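Local coordinates for secreted effector protein sseI (Salmonella enterica subsp. enterica serovar Typhimurium, PDB 4G29) that is a Salmonella virulence factor whose catalytic domain belongs to the cysteine protease superfamily and probably acts as a papain-like hydrolase, at residues V93-A98 against G111-S116. Numbering follows the deposited sequence.
Sequences VFDVSA and GPLILS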
loop_
_atom_site.group_PDB
_atom_site.type_symbol
_atom_site.label_atom_id
_atom_site.label_comp_id
_atom_site.label_asym_id
_atom_site.label_seq_id
_atom_site.Cartn_x
_atom_site.Cartn_y
_atom_site.Cartn_z
ATOM N N VAL A 93 -8.903 -1.560 -0.008
ATOM C CA VAL A 93 -7.516 -1.582 0.391
ATOM C C VAL A 93 -7.448 -0.998 1.793
ATOM O O VAL A 93 -7.880 0.120 2.024
ATOM C CB VAL A 93 -6.626 -0.797 -0.548
ATOM C CG1 VAL A 93 -5.157 -0.962 -0.153
ATOM C CG2 VAL A 93 -6.832 -1.282 -2.010
ATOM N N PHE A 94 -6.944 -1.803 2.719
ATOM C CA PHE A 94 -6.544 -1.356 4.048
ATOM C C PHE A 94 -5.052 -1.035 3.983
ATOM O O PHE A 94 -4.188 -1.925 3.750
ATOM C CB PHE A 94 -6.833 -2.444 5.076
ATOM C CG PHE A 94 -8.273 -2.552 5.514
ATOM C CD1 PHE A 94 -9.284 -2.913 4.630
ATOM C CD2 PHE A 94 -8.586 -2.461 6.879
ATOM C CE1 PHE A 94 -10.627 -3.069 5.074
ATOM C CE2 PHE A 94 -9.845 -2.641 7.322
ATOM C CZ PHE A 94 -10.905 -2.916 6.419
ATOM N N ASP A 95 -4.733 0.234 4.180
ATOM C CA ASP A 95 -3.362 0.702 4.129
ATOM C C ASP A 95 -3.144 1.620 5.315
ATOM O O ASP A 95 -3.039 2.845 5.175
ATOM C CB ASP A 95 -3.130 1.412 2.782
ATOM C CG ASP A 95 -1.683 1.863 2.554
ATOM O OD1 ASP A 95 -0.829 1.638 3.420
ATOM O OD2 ASP A 95 -1.440 2.460 1.466
ATOM N N VAL A 96 -3.117 0.998 6.485
ATOM C CA VAL A 96 -3.101 1.705 7.751
ATOM C C VAL A 96 -1.725 2.293 8.149
ATOM O O VAL A 96 -1.630 2.939 9.176
ATOM C CB VAL A 96 -3.730 0.892 8.908
ATOM C CG1 VAL A 96 -5.159 0.367 8.544
ATOM C CG2 VAL A 96 -2.872 -0.295 9.318
ATOM N N SER A 97 -0.698 2.087 7.329
ATOM C CA SER A 97 0.602 2.713 7.541
ATOM C C SER A 97 1.029 3.642 6.399
ATOM O O SER A 97 2.204 4.010 6.314
ATOM C CB SER A 97 1.665 1.675 7.816
ATOM O OG SER A 97 1.935 0.848 6.715
ATOM N N ALA A 98 0.084 4.060 5.554
ATOM C CA ALA A 98 0.374 4.915 4.383
ATOM C C ALA A 98 1.080 6.193 4.813
ATOM O O ALA A 98 1.957 6.729 4.128
ATOM C CB ALA A 98 -0.979 5.282 3.625
ATOM N N GLY A 111 -2.793 10.131 6.986
ATOM C CA GLY A 111 -3.329 9.225 7.978
ATOM C C GLY A 111 -3.512 7.840 7.426
ATOM O O GLY A 111 -3.365 7.617 6.212
ATOM N N PRO A 112 -3.909 6.899 8.284
ATOM C CA PRO A 112 -4.213 5.566 7.781
ATOM C C PRO A 112 -5.349 5.605 6.739
ATOM O O PRO A 112 -6.289 6.401 6.887
ATOM C CB PRO A 112 -4.689 4.831 9.024
ATOM C CG PRO A 112 -4.972 5.886 10.039
ATOM C CD PRO A 112 -4.099 7.002 9.739
ATOM N N LEU A 113 -5.250 4.764 5.720
ATOM C CA LEU A 113 -6.253 4.717 4.654
ATOM C C LEU A 113 -7.016 3.401 4.741
ATOM O O LEU A 113 -6.435 2.361 4.872
ATOM C CB LEU A 113 -5.576 4.761 3.273
ATOM C CG LEU A 113 -4.632 5.924 3.006
ATOM C CD1 LEU A 113 -3.940 5.730 1.640
ATOM C CD2 LEU A 113 -5.340 7.276 3.187
ATOM N N ILE A 114 -8.340 3.491 4.626
ATOM C CA ILE A 114 -9.180 2.317 4.316
ATOM C C ILE A 114 -10.151 2.826 3.234
ATOM O O ILE A 114 -11.071 3.616 3.516
ATOM C CB ILE A 114 -9.934 1.804 5.544
ATOM C CG1 ILE A 114 -8.984 1.460 6.694
ATOM C CG2 ILE A 114 -10.808 0.520 5.178
ATOM C CD1 ILE A 114 -9.707 1.077 7.996
ATOM N N LEU A 115 -9.929 2.384 2.005
ATOM C CA LEU A 115 -10.527 2.975 0.841
ATOM C C LEU A 115 -10.949 1.925 -0.145
ATOM O O LEU A 115 -10.435 0.832 -0.119
ATOM C CB LEU A 115 -9.560 3.909 0.122
ATOM C CG LEU A 115 -9.132 5.211 0.835
ATOM C CD1 LEU A 115 -8.030 5.880 0.092
ATOM C CD2 LEU A 115 -10.373 6.145 0.911
ATOM N N SER A 116 -11.853 2.248 -1.071
ATOM C CA SER A 116 -12.004 1.315 -2.200
ATOM C C SER A 116 -10.702 1.250 -2.998
ATOM O O SER A 116 -9.841 2.135 -2.885
ATOM C CB SER A 116 -13.130 1.723 -3.139
ATOM O OG SER A 116 -12.741 2.819 -3.974
#
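Phe94 and Ile114 are paired across two antiparallel strands at one margin of the sheet of a papain-like fold, and their side chains cross obliquely on one face of it, a worked example of how a strand ladder sorts its side chains onto two faces. They form the non-hydrogen-bonded pair. Ile114 CG2 lies over the centre of the Phe94 ring in a CH-pi contact, 3.6 Å from the centroid and 11° off the ring normal, while CD1 of the same isoleucine covers the CD2 and CE2 side. With CG1 anti to the carbonyl carbon (chi1 -57°), CG2 is left anti to the backbone N, over the ring centre. Helix 42-55 covers the phenylalanine through Val49 and Met53.

On the other face, Asp95 and Leu113 run side by side and point the same way. Leu113 CD1 packs 3.6 Å from Ala98 CB, which, at the end of the type I turn from Asp95 to Ala98, points toward segment 111-116, and 4.1 Å from Asp95 OD2. Both carboxylate oxygens are bonded: OD1 is hydrogen-bonded to His80 NE2, and OD2 bonds to Tyr124 OH and Trp120 NE1 of helix 117-126. With Cys42, this geometry is consistent with a Cys-His-Asp catalytic triad, the aspartate sitting at the end of strand 90-95.

Just past the end of strand 90-95, Val96 O lies 3.6 Å from Pro112 CB. Two pairs of backbone bonds close the ladder, at Val93 with Leu115 and at Asp95 with Leu113. The Leu113 N to Asp95 O bond, 3.0 Å long, differs from its neighbours: its donor stands 55° out of the carbonyl plane.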